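PDB 5OYN: D-xylonate dehydratase from Caulobacter crescentus, which dehydrates D-xylonate to 2-dehydro-3-deoxy-D-arabinonate in D-xylose degradation, and D-gluconate about as efficiently, using a [2Fe-2S] cluster and magnesium. Local coordinates for residues A[53-58]-A[256-261]; A[315-320]-A[383-388]; A[108-113]-A[564-569]. All coordinates share one frame; numbering follows the deposited sequence.

Contact 1: residues A[53-58]-A[256-261]; sequences GKPIIG and DLAYDD
Residues 53-58 come out of a helix through Gly53, whose phi of 79° turns the backbone away from helical geometry, and straighten through Lys54 and Pro55 into strand 56-61. Facing them is the C-terminal end of helix 241-259, still coiled where Asp260 N bonds to Asp256 O at 2.9 Å, until Asp261 takes a positive phi and the helical path is lost. The two backbones come nearest at Pro55 and Ala258, whose CA atoms lie 7.2 Å apart, and no hydrogen bond joins them, so the contact rests on apolar packing. Ala258 points its methyl toward the strand side. Its CB sits 4.2 Å from Pro55 CB and 4.4 Å from Ile57 CD1, the tip of a side chain that also packs on Ile254 and Val255 one turn back. This is a helix laid against a parallel sheet of the alpha/beta type: strand 56-61 lies between strands 90-95 and 130-135, and Ala258 touches Ala130 of the latter as well. One residue on, Tyr259 carries the contact out to the loop before the strand. Its CG is roughly anti to the carbonyl carbon (chi1 -86°), which carries the ring past the pyrrolidine of Pro55, crossing it at about a right angle. Tyr259 CE1 lies 3.9 Å from Pro55 CD, which is also 3.7 Å from Tyr259 OH. Tyr259 OH stays 4.1 Å from Gly53 O, a proximity and not a bond. Phe18 meets the same tyrosine ring edge-to-face. An alanine at Tyr259 would remove the ring and hydroxyl and would probably leave Pro55 less well covered and Phe18 without its aromatic partner. Lys54 leads its chain away from the helix and packs on Asp86 of a neighbouring subunit.

Contact 2: residues A[315-320]-A[383-388]; sequences IPLIVN and EPLAEK
Two irregular loops are joined here by a pair of backbone hydrogen bonds through Leu317, one loop between helices 306-312 and 329-335, the other leading from helix 363-367 to strand 392-393, so the contact ties a part of the N-terminal IlvD/Edd family region to its C-terminal counterpart without a regular sheet. Leu317 N donates to Ala386 O at 2.9 Å, and Leu317 O accepts from Leu385 N at 3.0 Å, the N lying almost on the line of the C=O bond (177°). Ile315 also bonds through its backbone to Ala389, and Ile318 to Phe379. Around the two bonds the proline, leucine and isoleucine side chains cross obliquely. The ring of Pro384 points at the other loop and sets its CG 3.5 Å from Pro316 CB, while Pro384 CB meets the branch methyl CG2 of Ile318 at 4.0 Å. Ile318 otherwise turns from this loop: its CG1 sits flanked by the backbone N and C (chi1 49°), and the side chain packs on helices 270-282 and 337-347. Leu317 holds CG anti to its backbone N (chi1 166°), which brings Leu317 CD2 to 4.1 Å from Leu385 CD1. Leu385 is the residue most covered across the contact, and its CD1 reaches along the chain to Val319 O and Asn320 CA. The amide of Asn320 is held from outside the pair, ND2 bonding to Glu376 O. Leu385 crosses this asparagine at about a right angle, CD1 lying against both its CA and its side chain, with Asn320 CA closest to Leu385 CD1 at 3.7 Å.

Contact 3: residues A[108-113]-A[564-569]; sequences AALDRN and PWQEIY
Two bonds grip Arg112 NH2, one to Asn113 OD1 at 3.1 Å, on a carbonyl lone pair, the other to Gly579 O. The amide of Asn113 is thereby held at OD1 by Arg112 NH2, and at ND2 by Gly580 O, at the junction of two packed helices. These are the beginning of helix 109-125 and the start of helix 564-572, whose short axes approach to 10.8 Å and cross at 76°. Between the helices runs a hydrogen bond from Trp565 NE1 to Leu110 O, 2.7 Å long with an N-H...O angle of 155°. The oxygen lies near the indole plane, at the ring edge, whereas the donor stands above the carbonyl plane, off the lone pairs. Trp565 reaches it with CG anti to its backbone N. One turn on, Tyr569 takes the same anti torsion and turns a ring face to Leu110, whose CD2 makes a CH-pi contact 3.8 Å from the ring centroid. The other leucine methyl, CD1, rests on Gln566 CG; the far end of that glutamine is occupied, OE1 accepting from Met562 N. Glu567 of the same helix forms a salt bridge to Lys587 of a neighbouring subunit. The Asn113 amide and the Tyr569 ring lie with planes 30° apart, Asn113 ND2 being 3.6 Å from Tyr569 CE1.

In the fold
The three contacts are widely spread and none touches another. Contact 3 is the one near the active site: the side chain of Ala109 lies about 8 Å from the magnesium ion, about 6 Å from that of its ligand Glu101, and about 13 Å from the [2Fe-2S] cluster. Contacts 1 and 2 sit away from the annotated sites, their centres 41 Å apart. Contact 2 is nested in the long loop that contact 3 closes, on the opposite side of the chain's centre, and both join the N-terminal to the C-terminal family region. Contact 1 stays within the N-terminal region, its nearest atoms about 18 Å from contact 3.

Contact 1: residues A[53-58]-A[256-261]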
loop_
_atom_site.group_PDB
_atom_site.type_symbol
_atom_site.label_atom_id
_atom_site.label_comp_id
_atom_site.label_asym_id
_atom_site.label_seq_id
_atom_site.Cartn_x
_atom_site.Cartn_y
_atom_site.Cartn_z
ATOM N N GLY A 53 3.730 23.307 -15.661
ATOM C CA GLY A 53 2.647 24.226 -15.406
ATOM C C GLY A 53 1.313 23.597 -15.077
ATOM O O GLY A 53 0.310 24.319 -15.030
ATOM N N LYS A 54 1.254 22.282 -14.860
ATOM C CA LYS A 54 0.044 21.698 -14.304
ATOM C C LYS A 54 -0.116 22.149 -12.849
ATOM O O LYS A 54 0.869 22.503 -12.189
ATOM C CB LYS A 54 0.093 20.173 -14.373
ATOM C CG LYS A 54 0.305 19.571 -15.750
ATOM C CD LYS A 54 0.037 18.055 -15.702
ATOM C CE LYS A 54 0.428 17.330 -16.978
ATOM N NZ LYS A 54 1.794 16.689 -16.901
ATOM N N PRO A 55 -1.343 22.166 -12.326
ATOM C CA PRO A 55 -1.521 22.571 -10.926
ATOM C C PRO A 55 -1.209 21.439 -9.955
ATOM O O PRO A 55 -1.550 20.272 -10.178
ATOM C CB PRO A 55 -2.995 22.981 -10.852
ATOM C CG PRO A 55 -3.656 22.181 -11.927
ATOM C CD PRO A 55 -2.626 21.856 -12.986
ATOM N N ILE A 56 -0.521 21.799 -8.877
ATOM C CA ILE A 56 -0.271 20.877 -7.776
ATOM C C ILE A 56 -1.558 20.786 -6.972
ATOM O O ILE A 56 -1.978 21.770 -6.355
ATOM C CB ILE A 56 0.889 21.346 -6.893
ATOM C CG1 ILE A 56 2.137 21.653 -7.728
ATOM C CG2 ILE A 56 1.180 20.301 -5.850
ATOM C CD1 ILE A 56 2.472 20.608 -8.794
ATOM N N ILE A 57 -2.185 19.612 -6.972
ATOM C CA ILE A 57 -3.412 19.373 -6.220
ATOM C C ILE A 57 -3.051 18.711 -4.894
ATOM O O ILE A 57 -2.633 17.556 -4.863
ATOM C CB ILE A 57 -4.405 18.511 -7.008
ATOM C CG1 ILE A 57 -4.541 19.028 -8.443
ATOM C CG2 ILE A 57 -5.753 18.501 -6.285
ATOM C CD1 ILE A 57 -5.407 20.265 -8.554
ATOM N N GLY A 58 -3.212 19.428 -3.788
ATOM C CA GLY A 58 -3.094 18.792 -2.496
ATOM C C GLY A 58 -4.274 17.877 -2.225
ATOM O O GLY A 58 -5.390 18.099 -2.702
ATOM N N ASP A 256 -10.383 21.134 -12.646
ATOM C CA ASP A 256 -11.287 22.114 -13.243
ATOM C C ASP A 256 -11.437 23.339 -12.342
ATOM O O ASP A 256 -11.250 24.477 -12.783
ATOM C CB ASP A 256 -12.653 21.476 -13.489
ATOM C CG ASP A 256 -12.685 20.593 -14.717
ATOM O OD1 ASP A 256 -11.865 20.807 -15.641
ATOM O OD2 ASP A 256 -13.557 19.691 -14.755
ATOM N N LEU A 257 -11.759 23.118 -11.067
ATOM C CA LEU A 257 -11.874 24.224 -10.127
ATOM C C LEU A 257 -10.574 25.003 -10.006
ATOM O O LEU A 257 -10.593 26.189 -9.664
ATOM C CB LEU A 257 -12.289 23.713 -8.749
ATOM C CG LEU A 257 -13.647 23.061 -8.523
ATOM C CD1 LEU A 257 -13.781 22.806 -7.035
ATOM C CD2 LEU A 257 -14.766 23.961 -9.012
ATOM N N ALA A 258 -9.436 24.359 -10.246
ATOM C CA ALA A 258 -8.176 25.090 -10.181
ATOM C C ALA A 258 -8.004 25.992 -11.395
ATOM O O ALA A 258 -7.504 27.114 -11.267
ATOM C CB ALA A 258 -6.999 24.123 -10.066
ATOM N N TYR A 259 -8.427 25.529 -12.571
ATOM C CA TYR A 259 -8.260 26.331 -13.775
ATOM C C TYR A 259 -9.264 27.478 -13.815
ATOM O O TYR A 259 -8.886 28.634 -14.041
ATOM C CB TYR A 259 -8.372 25.445 -15.016
ATOM C CG TYR A 259 -7.039 24.807 -15.391
ATOM C CD1 TYR A 259 -6.723 23.518 -14.987
ATOM C CD2 TYR A 259 -6.085 25.504 -16.125
ATOM C CE1 TYR A 259 -5.513 22.932 -15.320
ATOM C CE2 TYR A 259 -4.866 24.919 -16.460
ATOM C CZ TYR A 259 -4.589 23.633 -16.054
ATOM O OH TYR A 259 -3.389 23.029 -16.372
ATOM N N ASP A 260 -10.542 27.183 -13.564
ATOM C CA ASP A 260 -11.569 28.218 -13.524
ATOM C C ASP A 260 -11.481 29.089 -12.287
ATOM O O ASP A 260 -12.236 30.054 -12.190
ATOM C CB ASP A 260 -12.960 27.595 -13.603
ATOM C CG ASP A 260 -13.104 26.674 -14.790
ATOM O OD1 ASP A 260 -12.241 26.757 -15.699
ATOM O OD2 ASP A 260 -14.053 25.859 -14.811
ATOM N N ASP A 261 -10.609 28.764 -11.337
ATOM C CA ASP A 261 -10.312 29.644 -10.210
ATOM C C ASP A 261 -11.521 29.818 -9.277
ATOM O O ASP A 261 -11.741 30.898 -8.726
ATOM C CB ASP A 261 -9.801 30.996 -10.712
ATOM C CG ASP A 261 -8.875 31.678 -9.729
ATOM O OD1 ASP A 261 -8.256 30.977 -8.898
ATOM O OD2 ASP A 261 -8.777 32.925 -9.786
#

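Contact 2: residues A[315-320]-A[383-388]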
loop_
_atom_site.group_PDB
_atom_site.type_symbol
_atom_site.label_atom_id
_atom_site.label_comp_id
_atom_site.label_asym_id
_atom_site.label_seq_id
_atom_site.Cartn_x
_atom_site.Cartn_y
_atom_site.Cartn_z
ATOM N N ILE A 315 -39.362 23.765 9.548
ATOM C CA ILE A 315 -39.107 22.747 8.527
ATOM C C ILE A 315 -39.527 21.389 9.082
ATOM O O ILE A 315 -39.109 21.029 10.198
ATOM C CB ILE A 315 -37.637 22.740 8.136
ATOM C CG1 ILE A 315 -37.186 24.138 7.684
ATOM C CG2 ILE A 315 -37.388 21.679 7.064
ATOM C CD1 ILE A 315 -37.292 24.389 6.206
ATOM N N PRO A 316 -40.344 20.617 8.370
ATOM C CA PRO A 316 -40.684 19.273 8.851
ATOM C C PRO A 316 -39.513 18.309 8.677
ATOM O O PRO A 316 -38.610 18.510 7.856
ATOM C CB PRO A 316 -41.869 18.862 7.976
ATOM C CG PRO A 316 -41.699 19.646 6.704
ATOM C CD PRO A 316 -40.928 20.914 7.050
ATOM N N LEU A 317 -39.539 17.251 9.485
ATOM C CA LEU A 317 -38.552 16.180 9.420
ATOM C C LEU A 317 -38.954 15.200 8.329
ATOM O O LEU A 317 -40.046 14.629 8.384
ATOM C CB LEU A 317 -38.465 15.466 10.766
ATOM C CG LEU A 317 -37.725 14.132 10.751
ATOM C CD1 LEU A 317 -36.232 14.356 10.517
ATOM C CD2 LEU A 317 -37.978 13.352 12.032
ATOM N N ILE A 318 -38.086 14.984 7.340
ATOM C CA ILE A 318 -38.455 14.136 6.210
ATOM C C ILE A 318 -37.569 12.912 6.016
ATOM O O ILE A 318 -37.948 12.032 5.232
ATOM C CB ILE A 318 -38.542 14.934 4.893
ATOM C CG1 ILE A 318 -37.310 15.803 4.690
ATOM C CG2 ILE A 318 -39.817 15.766 4.871
ATOM C CD1 ILE A 318 -37.239 16.365 3.283
ATOM N N VAL A 319 -36.431 12.773 6.699
ATOM C CA VAL A 319 -35.602 11.581 6.526
ATOM C C VAL A 319 -35.831 10.640 7.700
ATOM O O VAL A 319 -35.758 11.046 8.865
ATOM C CB VAL A 319 -34.107 11.920 6.347
ATOM C CG1 VAL A 319 -33.935 13.091 5.400
ATOM C CG2 VAL A 319 -33.403 12.165 7.672
ATOM N N ASN A 320 -36.116 9.378 7.383
ATOM C CA ASN A 320 -36.562 8.396 8.369
ATOM C C ASN A 320 -35.361 7.611 8.901
ATOM O O ASN A 320 -35.229 6.407 8.719
ATOM C CB ASN A 320 -37.608 7.479 7.755
ATOM C CG ASN A 320 -38.335 6.668 8.799
ATOM O OD1 ASN A 320 -38.138 6.876 10.002
ATOM N ND2 ASN A 320 -39.164 5.724 8.352
ATOM N N GLU A 383 -46.650 15.611 3.642
ATOM C CA GLU A 383 -47.017 14.521 4.546
ATOM C C GLU A 383 -45.738 13.985 5.187
ATOM O O GLU A 383 -45.274 12.883 4.858
ATOM C CB GLU A 383 -47.785 13.412 3.824
ATOM C CG GLU A 383 -49.000 13.838 2.968
ATOM C CD GLU A 383 -49.914 14.880 3.645
ATOM O OE1 GLU A 383 -49.888 16.065 3.225
ATOM O OE2 GLU A 383 -50.642 14.522 4.606
ATOM N N PRO A 384 -45.134 14.751 6.108
ATOM C CA PRO A 384 -43.824 14.367 6.634
ATOM C C PRO A 384 -43.916 13.485 7.865
ATOM O O PRO A 384 -44.966 12.912 8.167
ATOM C CB PRO A 384 -43.196 15.719 6.970
ATOM C CG PRO A 384 -44.358 16.511 7.449
ATOM C CD PRO A 384 -45.574 16.037 6.675
ATOM N N LEU A 385 -42.808 13.374 8.588
ATOM C CA LEU A 385 -42.729 12.495 9.747
ATOM C C LEU A 385 -43.120 13.199 11.023
ATOM O O LEU A 385 -43.637 12.559 11.947
ATOM C CB LEU A 385 -41.304 11.969 9.916
ATOM C CG LEU A 385 -40.900 10.655 9.276
ATOM C CD1 LEU A 385 -39.407 10.549 9.430
ATOM C CD2 LEU A 385 -41.597 9.493 9.966
ATOM N N ALA A 386 -42.834 14.496 11.087
ATOM C CA ALA A 386 -43.029 15.355 12.240
ATOM C C ALA A 386 -42.890 16.781 11.749
ATOM O O ALA A 386 -42.054 17.056 10.881
ATOM C CB ALA A 386 -42.006 15.080 13.349
ATOM N N GLU A 387 -43.717 17.676 12.283
ATOM C CA GLU A 387 -43.576 19.074 11.926
ATOM C C GLU A 387 -42.639 19.770 12.912
ATOM O O GLU A 387 -42.194 19.183 13.902
ATOM C CB GLU A 387 -44.945 19.743 11.856
ATOM C CG GLU A 387 -45.730 19.325 10.622
ATOM C CD GLU A 387 -47.221 19.590 10.755
ATOM O OE1 GLU A 387 -47.596 20.631 11.359
ATOM O OE2 GLU A 387 -48.020 18.750 10.257
ATOM N N LYS A 388 -42.308 21.022 12.597
ATOM C CA LYS A 388 -41.439 21.874 13.419
ATOM C C LYS A 388 -40.219 21.101 13.914
ATOM O O LYS A 388 -40.031 20.873 15.110
ATOM C CB LYS A 388 -42.213 22.481 14.596
ATOM C CG LYS A 388 -43.423 23.319 14.200
ATOM C CD LYS A 388 -43.740 24.389 15.240
ATOM C CE LYS A 388 -44.263 23.783 16.537
ATOM N NZ LYS A 388 -45.532 24.430 17.008
#

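Contact 3: residues A[108-113]-A[564-569]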
loop_
_atom_site.group_PDB
_atom_site.type_symbol
_atom_site.label_atom_id
_atom_site.label_comp_id
_atom_site.label_asym_id
_atom_site.label_seq_id
_atom_site.Cartn_x
_atom_site.Cartn_y
_atom_site.Cartn_z
ATOM N N ALA A 108 -12.919 15.547 21.531
ATOM C CA ALA A 108 -12.387 15.864 20.210
ATOM C C ALA A 108 -12.718 17.284 19.760
ATOM O O ALA A 108 -12.149 17.742 18.759
ATOM C CB ALA A 108 -12.898 14.861 19.177
ATOM N N ALA A 109 -13.616 17.991 20.466
ATOM C CA ALA A 109 -13.862 19.390 20.137
ATOM C C ALA A 109 -12.594 20.220 20.250
ATOM O O ALA A 109 -12.470 21.253 19.580
ATOM C CB ALA A 109 -14.951 19.964 21.044
ATOM N N LEU A 110 -11.644 19.774 21.069
ATOM C CA LEU A 110 -10.387 20.489 21.219
ATOM C C LEU A 110 -9.594 20.523 19.921
ATOM O O LEU A 110 -8.768 21.419 19.719
ATOM C CB LEU A 110 -9.554 19.824 22.309
ATOM C CG LEU A 110 -9.907 20.253 23.723
ATOM C CD1 LEU A 110 -9.071 19.472 24.718
ATOM C CD2 LEU A 110 -9.651 21.731 23.841
ATOM N N ASP A 111 -9.824 19.561 19.037
ATOM C CA ASP A 111 -8.908 19.319 17.935
ATOM C C ASP A 111 -9.293 20.041 16.656
ATOM O O ASP A 111 -8.424 20.263 15.805
ATOM C CB ASP A 111 -8.810 17.816 17.674
ATOM C CG ASP A 111 -7.936 17.118 18.701
ATOM O OD1 ASP A 111 -6.995 17.780 19.198
ATOM O OD2 ASP A 111 -8.185 15.931 19.020
ATOM N N ARG A 112 -10.563 20.428 16.506
ATOM C CA ARG A 112 -10.986 21.039 15.256
ATOM C C ARG A 112 -10.180 22.294 14.966
ATOM O O ARG A 112 -9.715 22.498 13.839
ATOM C CB ARG A 112 -12.470 21.352 15.304
ATOM C CG ARG A 112 -13.011 21.815 13.980
ATOM C CD ARG A 112 -14.310 22.562 14.168
ATOM N NE ARG A 112 -14.048 23.951 14.514
ATOM C CZ ARG A 112 -14.914 24.748 15.126
ATOM N NH1 ARG A 112 -16.114 24.304 15.465
ATOM N NH2 ARG A 112 -14.572 25.997 15.390
ATOM N N ASN A 113 -9.973 23.128 15.981
ATOM C CA ASN A 113 -9.236 24.364 15.760
ATOM C C ASN A 113 -7.748 24.090 15.578
ATOM O O ASN A 113 -7.095 24.724 14.739
ATOM C CB ASN A 113 -9.499 25.334 16.917
ATOM C CG ASN A 113 -10.907 25.961 16.859
ATOM O OD1 ASN A 113 -11.511 26.078 15.790
ATOM N ND2 ASN A 113 -11.420 26.368 18.013
ATOM N N PRO A 564 -0.312 21.990 26.895
ATOM C CA PRO A 564 -0.052 23.233 26.147
ATOM C C PRO A 564 -1.204 23.665 25.253
ATOM O O PRO A 564 -1.515 24.856 25.208
ATOM C CB PRO A 564 1.209 22.891 25.332
ATOM C CG PRO A 564 1.927 21.873 26.167
ATOM C CD PRO A 564 0.876 21.115 26.965
ATOM N N TRP A 565 -1.859 22.746 24.543
ATOM C CA TRP A 565 -2.894 23.203 23.624
ATOM C C TRP A 565 -4.122 23.687 24.382
ATOM O O TRP A 565 -4.818 24.599 23.919
ATOM C CB TRP A 565 -3.256 22.100 22.629
ATOM C CG TRP A 565 -4.434 22.435 21.792
ATOM C CD1 TRP A 565 -5.638 21.791 21.780
ATOM C CD2 TRP A 565 -4.549 23.516 20.857
ATOM N NE1 TRP A 565 -6.501 22.402 20.894
ATOM C CE2 TRP A 565 -5.855 23.461 20.310
ATOM C CE3 TRP A 565 -3.682 24.528 20.430
ATOM C CZ2 TRP A 565 -6.314 24.381 19.359
ATOM C CZ3 TRP A 565 -4.140 25.440 19.471
ATOM C CH2 TRP A 565 -5.444 25.357 18.951
ATOM N N GLN A 566 -4.386 23.119 25.559
ATOM C CA GLN A 566 -5.542 23.559 26.330
ATOM C C GLN A 566 -5.367 24.994 26.821
ATOM O O GLN A 566 -6.335 25.767 26.852
ATOM C CB GLN A 566 -5.783 22.608 27.498
ATOM C CG GLN A 566 -6.369 21.274 27.089
ATOM C CD GLN A 566 -6.492 20.333 28.261
ATOM O OE1 GLN A 566 -6.510 20.770 29.411
ATOM N NE2 GLN A 566 -6.574 19.035 27.983
ATOM N N GLU A 567 -4.140 25.373 27.201
ATOM C CA GLU A 567 -3.880 26.762 27.564
ATOM C C GLU A 567 -4.204 27.697 26.405
ATOM O O GLU A 567 -4.901 28.707 26.580
ATOM C CB GLU A 567 -2.429 26.940 28.006
ATOM C CG GLU A 567 -2.021 28.407 28.096
ATOM C CD GLU A 567 -1.066 28.708 29.242
ATOM O OE1 GLU A 567 -0.545 29.849 29.292
ATOM O OE2 GLU A 567 -0.834 27.808 30.082
ATOM N N ILE A 568 -3.717 27.372 25.206
ATOM C CA ILE A 568 -4.039 28.191 24.043
ATOM C C ILE A 568 -5.535 28.185 23.793
ATOM O O ILE A 568 -6.144 29.239 23.581
ATOM C CB ILE A 568 -3.281 27.706 22.800
ATOM C CG1 ILE A 568 -1.787 27.978 22.945
ATOM C CG2 ILE A 568 -3.860 28.361 21.552
ATOM C CD1 ILE A 568 -0.938 26.919 22.285
ATOM N N TYR A 569 -6.151 26.998 23.804
ATOM C CA TYR A 569 -7.576 26.910 23.492
ATOM C C TYR A 569 -8.400 27.733 24.473
ATOM O O TYR A 569 -9.238 28.551 24.071
ATOM C CB TYR A 569 -8.038 25.454 23.501
ATOM C CG TYR A 569 -9.481 25.267 23.071
ATOM C CD1 TYR A 569 -9.808 25.094 21.731
ATOM C CD2 TYR A 569 -10.517 25.256 24.005
ATOM C CE1 TYR A 569 -11.129 24.918 21.326
ATOM C CE2 TYR A 569 -11.846 25.092 23.610
ATOM C CZ TYR A 569 -12.147 24.922 22.267
ATOM O OH TYR A 569 -13.461 24.745 21.855
#